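Local coordinates for protein beta-glucosidase (Chaetomella raphigera, PDB 6JXG) that probably hydrolyses terminal, non-reducing beta-D-glucosyl residues to release beta-D-glucose, acting as a secreted family 3 glycoside hydrolase in cellulose degradation, at residues T23-I28 and V276-L281; L61-V66 and L92-E97; P185-I190 and G608-V613; F556-H561 and F571-G576. All coordinates share one frame; numbering follows the deposited sequence.

Interaction 1: T23-I28 and V276-L281; sequences TDKASI and VAQSRL
Leu-281 lays its branched end over the base of the Lys-25 side chain, its methyl CD2 standing 3.9 Å from CB of the lysine. The contact is helix-helix packing at the periphery of the enzyme: a turn of helix 22-29 meets the opening turn of helix 278-294, which belongs to the TIM-barrel-type N-terminal domain and has Ala-277 as its N-cap. The CA atoms of Lys-25 and Leu-281 lie 7.2 Å apart, and these two residues supply most of the 154 Å² buried. With CG anti to the backbone N (chi1 172°), Leu-281 also brings CD1 along the opposing helix, 4.0 Å from the carbonyl O of Lys-25. Ile-271 of helix 265-272 packs on the same leucine, while Leu-268 touches Ala-26.

Farther out the contact turns polar. Lys-25 runs extended beyond CG and crosses Gln-278 at about a right angle. The two nitrogens, Lys-25 NZ and Gln-278 NE2, come within 3.9 Å of each other; both are donors, and both are drawn to Asp-282 OD1, by a salt bridge and a hydrogen bond respectively. Gln-278 NE2 has a second acceptor in Asn-22 OD1. Within helix 22-29, the hydroxyl Ser-27 OG donates to Asp-24 O at 2.7 Å, tilted 25° from the plane of that carbonyl.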
loop_
_atom_site.group_PDB
_atom_site.type_symbol
_atom_site.label_atom_id
_atom_site.label_comp_id
_atom_site.label_asym_id
_atom_site.label_seq_id
_atom_site.Cartn_x
_atom_site.Cartn_y
_atom_site.Cartn_z
ATOM N N THR A 23 -33.920 -10.490 14.345
ATOM C CA THR A 23 -33.826 -9.087 13.999
ATOM C C THR A 23 -32.535 -8.461 14.553
ATOM O O THR A 23 -31.931 -7.602 13.880
ATOM C CB THR A 23 -35.100 -8.270 14.349
ATOM O OG1 THR A 23 -35.205 -8.181 15.748
ATOM C CG2 THR A 23 -36.372 -8.915 13.848
ATOM N N ASP A 24 -32.092 -8.849 15.754
ATOM C CA ASP A 24 -30.756 -8.378 16.248
ATOM C C ASP A 24 -29.630 -8.783 15.267
ATOM O O ASP A 24 -28.778 -7.974 14.884
ATOM C CB ASP A 24 -30.372 -8.944 17.589
ATOM C CG ASP A 24 -31.330 -8.569 18.748
ATOM O OD1 ASP A 24 -31.911 -7.486 18.725
ATOM O OD2 ASP A 24 -31.490 -9.424 19.655
ATOM N N LYS A 25 -29.666 -10.053 14.874
ATOM C CA LYS A 25 -28.659 -10.650 13.945
ATOM C C LYS A 25 -28.649 -9.919 12.621
ATOM O O LYS A 25 -27.598 -9.526 12.140
ATOM C CB LYS A 25 -28.938 -12.134 13.746
ATOM C CG LYS A 25 -28.686 -12.916 15.029
ATOM C CD LYS A 25 -29.069 -14.381 14.890
ATOM C CE LYS A 25 -29.009 -15.012 16.250
ATOM N NZ LYS A 25 -29.217 -16.427 16.077
ATOM N N ALA A 26 -29.826 -9.693 12.065
ATOM C CA ALA A 26 -29.927 -8.941 10.814
ATOM C C ALA A 26 -29.346 -7.542 10.927
ATOM O O ALA A 26 -28.714 -7.050 10.011
ATOM C CB ALA A 26 -31.370 -8.924 10.294
ATOM N N SER A 27 -29.493 -6.900 12.060
ATOM C CA SER A 27 -29.050 -5.507 12.192
ATOM C C SER A 27 -27.520 -5.448 12.340
ATOM O O SER A 27 -26.953 -4.396 12.048
ATOM C CB SER A 27 -29.757 -4.785 13.378
ATOM O OG SER A 27 -29.281 -5.313 14.628
ATOM N N ILE A 28 -26.898 -6.565 12.756
ATOM C CA ILE A 28 -25.465 -6.661 12.880
ATOM C C ILE A 28 -24.766 -6.851 11.507
ATOM O O ILE A 28 -23.658 -6.393 11.308
ATOM C CB ILE A 28 -25.054 -7.784 13.841
ATOM C CG1 ILE A 28 -25.413 -7.391 15.269
ATOM C CG2 ILE A 28 -23.550 -8.021 13.906
ATOM C CD1 ILE A 28 -25.296 -8.521 16.313
ATOM N N VAL A 276 -31.642 -19.263 2.092
ATOM C CA VAL A 276 -30.433 -19.033 2.923
ATOM C C VAL A 276 -30.654 -19.771 4.252
ATOM O O VAL A 276 -31.670 -19.624 4.880
ATOM C CB VAL A 276 -30.224 -17.538 3.241
ATOM C CG1 VAL A 276 -29.053 -17.336 4.161
ATOM C CG2 VAL A 276 -29.937 -16.728 1.938
ATOM N N ALA A 277 -29.673 -20.513 4.693
ATOM C CA ALA A 277 -29.741 -21.187 5.954
ATOM C C ALA A 277 -29.568 -20.255 7.141
ATOM O O ALA A 277 -28.747 -19.341 7.120
ATOM C CB ALA A 277 -28.691 -22.232 6.014
ATOM N N GLN A 278 -30.384 -20.466 8.161
ATOM C CA GLN A 278 -30.155 -19.804 9.459
ATOM C C GLN A 278 -28.703 -19.896 9.887
ATOM O O GLN A 278 -28.183 -18.922 10.401
ATOM C CB GLN A 278 -30.998 -20.465 10.559
ATOM C CG GLN A 278 -30.833 -19.849 11.980
ATOM C CD GLN A 278 -31.366 -18.436 12.021
ATOM O OE1 GLN A 278 -32.388 -18.152 11.415
ATOM N NE2 GLN A 278 -30.645 -17.527 12.668
ATOM N N SER A 279 -28.065 -21.053 9.683
ATOM C CA SER A 279 -26.683 -21.246 10.057
ATOM C C SER A 279 -25.721 -20.224 9.377
ATOM O O SER A 279 -24.648 -19.861 9.945
ATOM C CB SER A 279 -26.251 -22.658 9.722
ATOM O OG SER A 279 -26.280 -22.830 8.312
ATOM N N ARG A 280 -26.111 -19.762 8.204
ATOM C CA ARG A 280 -25.285 -18.817 7.444
ATOM C C ARG A 280 -25.323 -17.459 8.141
ATOM O O ARG A 280 -24.275 -16.840 8.423
ATOM C CB ARG A 280 -25.706 -18.747 5.958
ATOM C CG ARG A 280 -24.809 -17.786 5.079
ATOM C CD ARG A 280 -23.409 -18.345 4.792
ATOM N NE ARG A 280 -22.450 -17.883 5.757
ATOM C CZ ARG A 280 -21.993 -16.614 5.791
ATOM N NH1 ARG A 280 -22.315 -15.756 4.847
ATOM N NH2 ARG A 280 -21.164 -16.239 6.741
ATOM N N LEU A 281 -26.512 -17.004 8.483
ATOM C CA LEU A 281 -26.589 -15.730 9.290
ATOM C C LEU A 281 -25.886 -15.825 10.673
ATOM O O LEU A 281 -25.179 -14.907 11.123
ATOM C CB LEU A 281 -28.051 -15.279 9.485
ATOM C CG LEU A 281 -28.402 -14.122 10.414
ATOM C CD1 LEU A 281 -27.702 -12.836 9.986
ATOM C CD2 LEU A 281 -29.901 -13.920 10.417
#

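Interaction 2: L61-V66 and L92-E97; sequences LGIRFV and LALGQE
Gly-62 and Ile-63 meet Leu-94 and Glu-97 in a buried, loop-on-helix contact of the N-terminal domain. The loop follows strand 55-57, and helix 84-100 lies on the crossover to the neighbouring parallel strand 105-106, so the contact folds a beta-alpha-beta connection back on itself. Its apolar part centres on one methyl: Leu-94 CD2 presses on the bare CA of Gly-62 at 3.6 Å. The same methyl takes the end of the isoleucine, with Ile-63 CD1 at 3.8 Å. Gly-62 is nearly fully extended with a positive phi of 158°, a conformation that suits glycine. Ile-63 has CG1 anti to its carbonyl carbon (chi1 -47°), which lets CD1 reach Leu-94; CG1 of Ile-63 itself is 4.3 Å from Glu-97 CB.

The polar part is bridged by water. Ile-63 N donates to a water molecule at 2.9 Å, and this water donates in turn to Glu-97 OE1 at 2.7 Å. The other carboxylate oxygen, Glu-97 OE2, is hydrogen-bonded to His-322 ND1 and Thr-70 OG1. The backbone N-H of the buried Ile-63 is therefore satisfied without touching the helix directly, and the glutamate, gripped through both oxygens, has its rotation restricted.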
loop_
_atom_site.group_PDB
_atom_site.type_symbol
_atom_site.label_atom_id
_atom_site.label_comp_id
_atom_site.label_asym_id
_atom_site.label_seq_id
_atom_site.Cartn_x
_atom_site.Cartn_y
_atom_site.Cartn_z
ATOM N N LEU A 61 -4.540 5.706 4.926
ATOM C CA LEU A 61 -3.418 6.562 5.274
ATOM C C LEU A 61 -3.791 7.612 6.302
ATOM O O LEU A 61 -3.012 8.520 6.573
ATOM C CB LEU A 61 -2.848 7.224 4.020
ATOM C CG LEU A 61 -3.743 8.081 3.148
ATOM C CD1 LEU A 61 -4.311 9.339 3.817
ATOM C CD2 LEU A 61 -3.056 8.508 1.865
ATOM N N GLY A 62 -4.985 7.501 6.843
ATOM C CA GLY A 62 -5.461 8.452 7.829
ATOM C C GLY A 62 -6.966 8.440 7.900
ATOM O O GLY A 62 -7.659 7.926 6.980
ATOM N N ILE A 63 -7.488 9.083 8.951
ATOM C CA ILE A 63 -8.947 9.063 9.167
ATOM C C ILE A 63 -9.569 10.014 8.164
ATOM O O ILE A 63 -9.163 11.222 8.085
ATOM C CB ILE A 63 -9.320 9.574 10.558
ATOM C CG1 ILE A 63 -8.462 8.942 11.659
ATOM C CG2 ILE A 63 -10.828 9.364 10.782
ATOM C CD1 ILE A 63 -8.410 7.430 11.655
ATOM N N ARG A 64 -10.469 9.504 7.335
ATOM C CA ARG A 64 -11.173 10.330 6.366
ATOM C C ARG A 64 -12.277 11.207 7.059
ATOM O O ARG A 64 -12.883 10.796 8.051
ATOM C CB ARG A 64 -11.790 9.432 5.327
ATOM C CG ARG A 64 -12.281 10.150 4.071
ATOM C CD ARG A 64 -12.923 9.091 3.149
ATOM N NE ARG A 64 -13.479 9.794 2.005
ATOM C CZ ARG A 64 -14.405 9.281 1.164
ATOM N NH1 ARG A 64 -14.898 8.056 1.310
ATOM N NH2 ARG A 64 -14.839 10.056 0.185
ATOM N N PHE A 65 -12.415 12.425 6.556
ATOM C CA PHE A 65 -13.451 13.439 6.898
ATOM C C PHE A 65 -13.163 14.179 8.227
ATOM O O PHE A 65 -13.360 15.399 8.331
ATOM C CB PHE A 65 -14.896 12.857 6.893
ATOM C CG PHE A 65 -15.352 12.302 5.556
ATOM C CD1 PHE A 65 -15.499 13.132 4.452
ATOM C CD2 PHE A 65 -15.699 10.985 5.394
ATOM C CE1 PHE A 65 -15.938 12.661 3.227
ATOM C CE2 PHE A 65 -16.169 10.524 4.146
ATOM C CZ PHE A 65 -16.289 11.367 3.080
ATOM N N VAL A 66 -12.773 13.459 9.256
ATOM C CA VAL A 66 -12.619 14.025 10.590
ATOM C C VAL A 66 -11.450 15.015 10.679
ATOM O O VAL A 66 -10.359 14.794 10.132
ATOM C CB VAL A 66 -12.429 12.884 11.600
ATOM C CG1 VAL A 66 -12.332 13.382 13.019
ATOM C CG2 VAL A 66 -13.548 11.891 11.484
ATOM N N LEU A 92 0.470 1.546 13.874
ATOM C CA LEU A 92 0.184 1.848 15.296
ATOM C C LEU A 92 -0.402 3.252 15.438
ATOM O O LEU A 92 -1.425 3.484 16.138
ATOM C CB LEU A 92 1.451 1.689 16.178
ATOM C CG LEU A 92 1.278 1.873 17.680
ATOM C CD1 LEU A 92 0.482 0.699 18.282
ATOM C CD2 LEU A 92 2.636 2.033 18.400
ATOM N N ALA A 93 0.239 4.218 14.785
ATOM C CA ALA A 93 -0.197 5.602 14.914
ATOM C C ALA A 93 -1.604 5.796 14.324
ATOM O O ALA A 93 -2.442 6.439 14.941
ATOM C CB ALA A 93 0.800 6.497 14.232
ATOM N N LEU A 94 -1.881 5.165 13.181
ATOM C CA LEU A 94 -3.227 5.242 12.581
ATOM C C LEU A 94 -4.253 4.633 13.495
ATOM O O LEU A 94 -5.345 5.182 13.731
ATOM C CB LEU A 94 -3.295 4.389 11.318
ATOM C CG LEU A 94 -4.175 4.739 10.160
ATOM C CD1 LEU A 94 -4.464 3.525 9.289
ATOM C CD2 LEU A 94 -5.277 5.813 10.226
ATOM N N GLY A 95 -3.929 3.440 13.960
ATOM C CA GLY A 95 -4.862 2.756 14.843
ATOM C C GLY A 95 -5.107 3.485 16.157
ATOM O O GLY A 95 -6.260 3.468 16.673
ATOM N N GLN A 96 -4.070 4.099 16.706
ATOM C CA GLN A 96 -4.277 5.011 17.869
ATOM C C GLN A 96 -5.289 6.114 17.653
ATOM O O GLN A 96 -6.220 6.355 18.509
ATOM C CB GLN A 96 -2.953 5.589 18.357
ATOM C CG GLN A 96 -2.120 4.523 19.050
ATOM C CD GLN A 96 -0.741 4.976 19.340
ATOM O OE1 GLN A 96 -0.232 5.953 18.752
ATOM N NE2 GLN A 96 -0.093 4.255 20.256
ATOM N N GLU A 97 -5.186 6.764 16.493
ATOM C CA GLU A 97 -6.155 7.788 16.155
ATOM C C GLU A 97 -7.605 7.213 15.988
ATOM O O GLU A 97 -8.594 7.838 16.419
ATOM C CB GLU A 97 -5.729 8.607 14.924
ATOM C CG GLU A 97 -4.429 9.340 15.156
ATOM C CD GLU A 97 -4.047 10.443 14.168
ATOM O OE1 GLU A 97 -4.803 10.814 13.226
ATOM O OE2 GLU A 97 -2.872 10.926 14.353
HETATM O O HOH W 1 -5.371 9.786 10.754
#

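Interaction 3: P185-I190 and G608-V613; sequences PFADAI and GLYDIV
Tyr-610 contributes the most surface to this contact, sending its phenol out from the turn before strand 612-622 to the side of helix 184-191, where Ala-187 and Asp-188 receive it. Together the three residues account for all 91 Å² buried between the segments. The contact is thus a small one, joining a helix of the TIM-barrel-type N-terminal domain to the antiparallel sheet 582-591, 612-622 and 663-671 beside it; strand 663-671 lies in the fibronectin type III-like region.

The ring arrives end-on at the alanine: Tyr-610 OH is 3.8 Å from Ala-187 CB. The backbone separation at this point is wide, with 9.4 Å between the CA atoms of Asp-188 and Tyr-610, so the length of the tyrosine side chain spans the gap. With CG anti to the carbonyl carbon (chi1 -56°), the ring extends outward and its hydroxyl reaches Ala-187. Asp-188 comes in at the ring's edge, near its plane, where OD1 stands 4.1 Å from Tyr-610 CE1. Carboxylate and ring are turned 57° from each other.

Both polar ends have their bonds elsewhere. Asp-188 OD1 forms a salt bridge with Arg-671 NH1, and Tyr-610 OH donates to the carbonyl O of Gly-604; Lys-673 packs against both Ala-187 and the tyrosine. Between the segments themselves the joint is therefore mainly van der Waals, with perhaps a slight electrostatic gain from a carboxylate oxygen facing a ring C-H, while the firmer tie of the helix to the sheet is the Asp-188 salt bridge with Arg-671.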
loop_
_atom_site.group_PDB
_atom_site.type_symbol
_atom_site.label_atom_id
_atom_site.label_comp_id
_atom_site.label_asym_id
_atom_site.label_seq_id
_atom_site.Cartn_x
_atom_site.Cartn_y
_atom_site.Cartn_z
ATOM N N PRO A 185 -0.375 -11.359 -0.602
ATOM C CA PRO A 185 -0.489 -10.399 0.508
ATOM C C PRO A 185 -1.721 -10.572 1.345
ATOM O O PRO A 185 -1.677 -10.234 2.532
ATOM C CB PRO A 185 -0.533 -9.052 -0.149
ATOM C CG PRO A 185 -0.476 -9.305 -1.607
ATOM C CD PRO A 185 -0.288 -10.738 -1.921
ATOM N N PHE A 186 -2.814 -11.076 0.766
ATOM C CA PHE A 186 -3.966 -11.381 1.601
ATOM C C PHE A 186 -3.694 -12.536 2.546
ATOM O O PHE A 186 -4.106 -12.526 3.724
ATOM C CB PHE A 186 -5.220 -11.652 0.776
ATOM C CG PHE A 186 -5.842 -10.416 0.216
ATOM C CD1 PHE A 186 -6.681 -9.629 0.994
ATOM C CD2 PHE A 186 -5.563 -10.025 -1.094
ATOM C CE1 PHE A 186 -7.287 -8.507 0.498
ATOM C CE2 PHE A 186 -6.178 -8.897 -1.612
ATOM C CZ PHE A 186 -7.091 -8.139 -0.813
ATOM N N ALA A 187 -2.926 -13.513 2.087
ATOM C CA ALA A 187 -2.547 -14.633 2.989
ATOM C C ALA A 187 -1.690 -14.140 4.142
ATOM O O ALA A 187 -1.944 -14.512 5.322
ATOM C CB ALA A 187 -1.845 -15.748 2.194
ATOM N N ASP A 188 -0.715 -13.263 3.856
ATOM C CA ASP A 188 0.096 -12.622 4.948
ATOM C C ASP A 188 -0.812 -11.853 5.932
ATOM O O ASP A 188 -0.675 -11.912 7.153
ATOM C CB ASP A 188 1.180 -11.673 4.411
ATOM C CG ASP A 188 2.492 -12.393 4.019
ATOM O OD1 ASP A 188 2.548 -13.674 3.953
ATOM O OD2 ASP A 188 3.465 -11.669 3.869
ATOM N N ALA A 189 -1.777 -11.159 5.382
ATOM C CA ALA A 189 -2.716 -10.400 6.186
ATOM C C ALA A 189 -3.535 -11.281 7.113
ATOM O O ALA A 189 -3.680 -11.000 8.273
ATOM C CB ALA A 189 -3.591 -9.578 5.301
ATOM N N ILE A 190 -4.097 -12.331 6.586
ATOM C CA ILE A 190 -4.780 -13.324 7.392
ATOM C C ILE A 190 -3.908 -13.974 8.481
ATOM O O ILE A 190 -4.357 -14.083 9.649
ATOM C CB ILE A 190 -5.419 -14.370 6.472
ATOM C CG1 ILE A 190 -6.502 -13.679 5.615
ATOM C CG2 ILE A 190 -5.993 -15.503 7.272
ATOM C CD1 ILE A 190 -7.068 -14.444 4.411
ATOM N N GLY A 608 2.684 -25.078 8.539
ATOM C CA GLY A 608 4.084 -25.241 8.165
ATOM C C GLY A 608 4.572 -24.240 7.119
ATOM O O GLY A 608 5.765 -24.038 6.981
ATOM N N LEU A 609 3.671 -23.680 6.322
ATOM C CA LEU A 609 4.053 -22.629 5.390
ATOM C C LEU A 609 4.844 -21.474 5.964
ATOM O O LEU A 609 5.728 -20.874 5.259
ATOM C CB LEU A 609 2.848 -22.145 4.606
ATOM C CG LEU A 609 2.208 -23.099 3.602
ATOM C CD1 LEU A 609 1.132 -22.359 2.832
ATOM C CD2 LEU A 609 3.188 -23.736 2.642
ATOM N N TYR A 610 4.554 -21.113 7.210
ATOM C CA TYR A 610 5.125 -19.986 7.842
ATOM C C TYR A 610 6.241 -20.369 8.808
ATOM O O TYR A 610 6.797 -19.500 9.412
ATOM C CB TYR A 610 4.007 -19.146 8.552
ATOM C CG TYR A 610 2.929 -18.737 7.575
ATOM C CD1 TYR A 610 3.016 -17.557 6.893
ATOM C CD2 TYR A 610 1.850 -19.576 7.291
ATOM C CE1 TYR A 610 2.056 -17.193 5.965
ATOM C CE2 TYR A 610 0.936 -19.237 6.350
ATOM C CZ TYR A 610 1.034 -18.015 5.709
ATOM O OH TYR A 610 0.101 -17.674 4.782
ATOM N N ASP A 611 6.647 -21.630 8.922
ATOM C CA ASP A 611 7.832 -21.921 9.726
ATOM C C ASP A 611 9.085 -21.307 9.042
ATOM O O ASP A 611 9.212 -21.385 7.818
ATOM C CB ASP A 611 8.112 -23.441 9.748
ATOM C CG ASP A 611 7.035 -24.280 10.486
ATOM O OD1 ASP A 611 6.402 -23.750 11.386
ATOM O OD2 ASP A 611 6.901 -25.476 10.136
ATOM N N ILE A 612 10.040 -20.805 9.821
ATOM C CA ILE A 612 11.302 -20.379 9.295
ATOM C C ILE A 612 12.154 -21.628 9.024
ATOM O O ILE A 612 12.380 -22.411 9.924
ATOM C CB ILE A 612 11.973 -19.445 10.249
ATOM C CG1 ILE A 612 11.126 -18.172 10.424
ATOM C CG2 ILE A 612 13.387 -19.129 9.766
ATOM C CD1 ILE A 612 11.039 -17.350 9.149
ATOM N N VAL A 613 12.517 -21.875 7.779
ATOM C CA VAL A 613 13.288 -23.080 7.414
ATOM C C VAL A 613 14.740 -22.781 7.081
ATOM O O VAL A 613 15.557 -23.686 7.068
ATOM C CB VAL A 613 12.611 -23.892 6.292
ATOM C CG1 VAL A 613 11.223 -24.360 6.782
ATOM C CG2 VAL A 613 12.426 -23.096 5.023
#

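Interaction 4: F556-H561 and F571-G576; sequences FVDYRH and FEFGYG
Tyr-559 and Phe-573 form an offset stack, their planes inclined by only 16° and their ring centroids 4.3 Å apart. The stack joins the first turn of helix 559-564, preceded by Asp-558 at the N-cap position, to a type II beta turn running from Glu-572 to Tyr-575, both within the family 3 C-terminal domain. The displacement is toward the rim: Tyr-559 CD2 sits over Phe-573 CG at 3.4 Å. One step along, Tyr-559 CE2 lies 3.5 Å from Phe-573 CD2, so one side of the tyrosine overlaps one side of the phenylalanine. Tyr-559 places CG between its backbone N and carbonyl carbon (chi1 69°), which turns the ring toward the turn, where Gly-574 has the positive phi that the type II geometry requires.

The stack also reaches other parts of the enzyme. Tyr-559 OH is hydrogen-bonded to Asp-130 OD1, in the N-terminal domain, and to Leu-650 N, in the fibronectin type III-like region, while Trp-82 meets the Phe-573 ring with its plane steeply inclined.

Asp-558 adds a polar neighbour, its OD2 hydrogen-bonded to Thr-532 OG1. The same OD2 lies in the plane of the Tyr-559 ring, at the edge, accepts a weak, bent bond from Tyr-559 N (132° at the hydrogen), and stands 3.8 Å from Phe-573 CB.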
loop_
_atom_site.group_PDB
_atom_site.type_symbol
_atom_site.label_atom_id
_atom_site.label_comp_id
_atom_site.label_asym_id
_atom_site.label_seq_id
_atom_site.Cartn_x
_atom_site.Cartn_y
_atom_site.Cartn_z
ATOM N N PHE A 556 4.202 -12.799 -14.421
ATOM C CA PHE A 556 5.285 -11.958 -14.872
ATOM C C PHE A 556 4.812 -10.491 -14.920
ATOM O O PHE A 556 4.401 -9.995 -15.934
ATOM C CB PHE A 556 5.805 -12.472 -16.246
ATOM C CG PHE A 556 6.357 -13.890 -16.184
ATOM C CD1 PHE A 556 7.628 -14.116 -15.771
ATOM C CD2 PHE A 556 5.559 -14.984 -16.521
ATOM C CE1 PHE A 556 8.119 -15.403 -15.712
ATOM C CE2 PHE A 556 6.026 -16.281 -16.425
ATOM C CZ PHE A 556 7.314 -16.499 -16.012
ATOM N N VAL A 557 4.890 -9.851 -13.764
ATOM C CA VAL A 557 4.401 -8.520 -13.535
ATOM C C VAL A 557 5.563 -7.702 -12.959
ATOM O O VAL A 557 6.401 -8.230 -12.231
ATOM C CB VAL A 557 3.239 -8.646 -12.577
ATOM C CG1 VAL A 557 3.022 -7.440 -11.773
ATOM C CG2 VAL A 557 1.979 -9.036 -13.339
ATOM N N ASP A 558 5.639 -6.442 -13.343
ATOM C CA ASP A 558 6.724 -5.582 -12.992
ATOM C C ASP A 558 8.090 -6.255 -13.319
ATOM O O ASP A 558 8.259 -6.813 -14.410
ATOM C CB ASP A 558 6.593 -5.054 -11.528
ATOM C CG ASP A 558 7.435 -3.806 -11.270
ATOM O OD1 ASP A 558 7.030 -2.616 -11.533
ATOM O OD2 ASP A 558 8.545 -4.046 -10.781
ATOM N N TYR A 559 9.041 -6.224 -12.396
ATOM C CA TYR A 559 10.418 -6.682 -12.689
ATOM C C TYR A 559 10.524 -8.135 -13.121
ATOM O O TYR A 559 11.464 -8.501 -13.818
ATOM C CB TYR A 559 11.392 -6.414 -11.518
ATOM C CG TYR A 559 11.163 -7.261 -10.264
ATOM C CD1 TYR A 559 11.948 -8.349 -10.002
ATOM C CD2 TYR A 559 10.148 -6.938 -9.349
ATOM C CE1 TYR A 559 11.757 -9.150 -8.895
ATOM C CE2 TYR A 559 10.013 -7.676 -8.208
ATOM C CZ TYR A 559 10.776 -8.817 -8.001
ATOM O OH TYR A 559 10.574 -9.596 -6.874
ATOM N N ARG A 560 9.603 -8.975 -12.652
ATOM C CA ARG A 560 9.523 -10.370 -13.096
ATOM C C ARG A 560 9.414 -10.456 -14.626
ATOM O O ARG A 560 10.050 -11.308 -15.243
ATOM C CB ARG A 560 8.307 -11.040 -12.455
ATOM C CG ARG A 560 8.388 -11.215 -10.934
ATOM C CD ARG A 560 6.978 -11.484 -10.344
ATOM N NE ARG A 560 7.065 -12.223 -9.072
ATOM C CZ ARG A 560 7.402 -11.686 -7.901
ATOM N NH1 ARG A 560 7.630 -10.390 -7.844
ATOM N NH2 ARG A 560 7.594 -12.464 -6.812
ATOM N N HIS A 561 8.627 -9.571 -15.220
ATOM C CA HIS A 561 8.541 -9.456 -16.675
ATOM C C HIS A 561 9.788 -8.931 -17.336
ATOM O O HIS A 561 10.282 -9.526 -18.325
ATOM C CB HIS A 561 7.332 -8.628 -17.082
ATOM C CG HIS A 561 7.300 -8.250 -18.524
ATOM N ND1 HIS A 561 7.090 -9.151 -19.548
ATOM C CD2 HIS A 561 7.401 -7.034 -19.106
ATOM C CE1 HIS A 561 7.097 -8.503 -20.702
ATOM N NE2 HIS A 561 7.270 -7.217 -20.457
ATOM N N PHE A 571 15.248 2.396 -14.452
ATOM C CA PHE A 571 15.595 2.173 -13.051
ATOM C C PHE A 571 14.778 0.951 -12.602
ATOM O O PHE A 571 13.539 0.949 -12.738
ATOM C CB PHE A 571 15.253 3.389 -12.229
ATOM C CG PHE A 571 15.936 4.655 -12.713
ATOM C CD1 PHE A 571 17.311 4.748 -12.661
ATOM C CD2 PHE A 571 15.188 5.729 -13.163
ATOM C CE1 PHE A 571 17.972 5.935 -13.098
ATOM C CE2 PHE A 571 15.828 6.898 -13.567
ATOM C CZ PHE A 571 17.220 6.979 -13.547
ATOM N N GLU A 572 15.490 -0.089 -12.155
ATOM C CA GLU A 572 14.880 -1.324 -11.772
ATOM C C GLU A 572 14.183 -1.283 -10.409
ATOM O O GLU A 572 14.489 -0.447 -9.520
ATOM C CB GLU A 572 15.936 -2.439 -11.804
ATOM C CG GLU A 572 16.993 -2.324 -10.714
ATOM C CD GLU A 572 18.241 -1.490 -11.050
ATOM O OE1 GLU A 572 18.232 -0.714 -12.028
ATOM O OE2 GLU A 572 19.205 -1.609 -10.278
ATOM N N PHE A 573 13.272 -2.224 -10.225
ATOM C CA PHE A 573 12.715 -2.510 -8.902
ATOM C C PHE A 573 13.859 -2.678 -7.904
ATOM O O PHE A 573 14.800 -3.389 -8.181
ATOM C CB PHE A 573 11.858 -3.758 -8.982
ATOM C CG PHE A 573 11.280 -4.241 -7.655
ATOM C CD1 PHE A 573 10.031 -3.771 -7.170
ATOM C CD2 PHE A 573 11.999 -5.128 -6.866
ATOM C CE1 PHE A 573 9.513 -4.201 -5.950
ATOM C CE2 PHE A 573 11.455 -5.585 -5.659
ATOM C CZ PHE A 573 10.208 -5.129 -5.203
ATOM N N GLY A 574 13.735 -2.000 -6.766
ATOM C CA GLY A 574 14.706 -2.092 -5.681
ATOM C C GLY A 574 15.895 -1.186 -5.806
ATOM O O GLY A 574 16.776 -1.167 -4.950
ATOM N N TYR A 575 15.909 -0.389 -6.874
ATOM C CA TYR A 575 16.969 0.625 -7.043
ATOM C C TYR A 575 16.820 1.910 -6.224
ATOM O O TYR A 575 15.733 2.542 -6.087
ATOM C CB TYR A 575 17.073 0.968 -8.545
ATOM C CG TYR A 575 17.995 2.101 -8.884
ATOM C CD1 TYR A 575 17.504 3.371 -9.025
ATOM C CD2 TYR A 575 19.342 1.869 -9.179
ATOM C CE1 TYR A 575 18.323 4.397 -9.387
ATOM C CE2 TYR A 575 20.161 2.914 -9.570
ATOM C CZ TYR A 575 19.630 4.171 -9.664
ATOM O OH TYR A 575 20.382 5.251 -10.006
ATOM N N GLY A 576 17.945 2.384 -5.723
ATOM C CA GLY A 576 17.986 3.699 -5.112
ATOM C C GLY A 576 19.432 4.062 -4.833
ATOM O O GLY A 576 20.189 3.173 -4.470
#

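The four contacts are separate, and none touches another. Interactions 3 and 4 are the nearest pair, with about 9 Å between nearest atoms and centres about 23 Å apart; 556-576 falls within the chain between 190 and 608, and both contacts link to the fibronectin type III-like region. Interactions 1 and 2 bind parts of the N-terminal half, centres about 31 Å apart. Interactions 1 and 4 are most distant, centres about 47 Å apart, on opposite sides of the chain's centre. Bound NAG residues, which belong to glycans attached to the protein and not to a substrate pocket, lie about 12 Å from the side chain of Ala-26 and about 11 Å from the side chain of Glu-97.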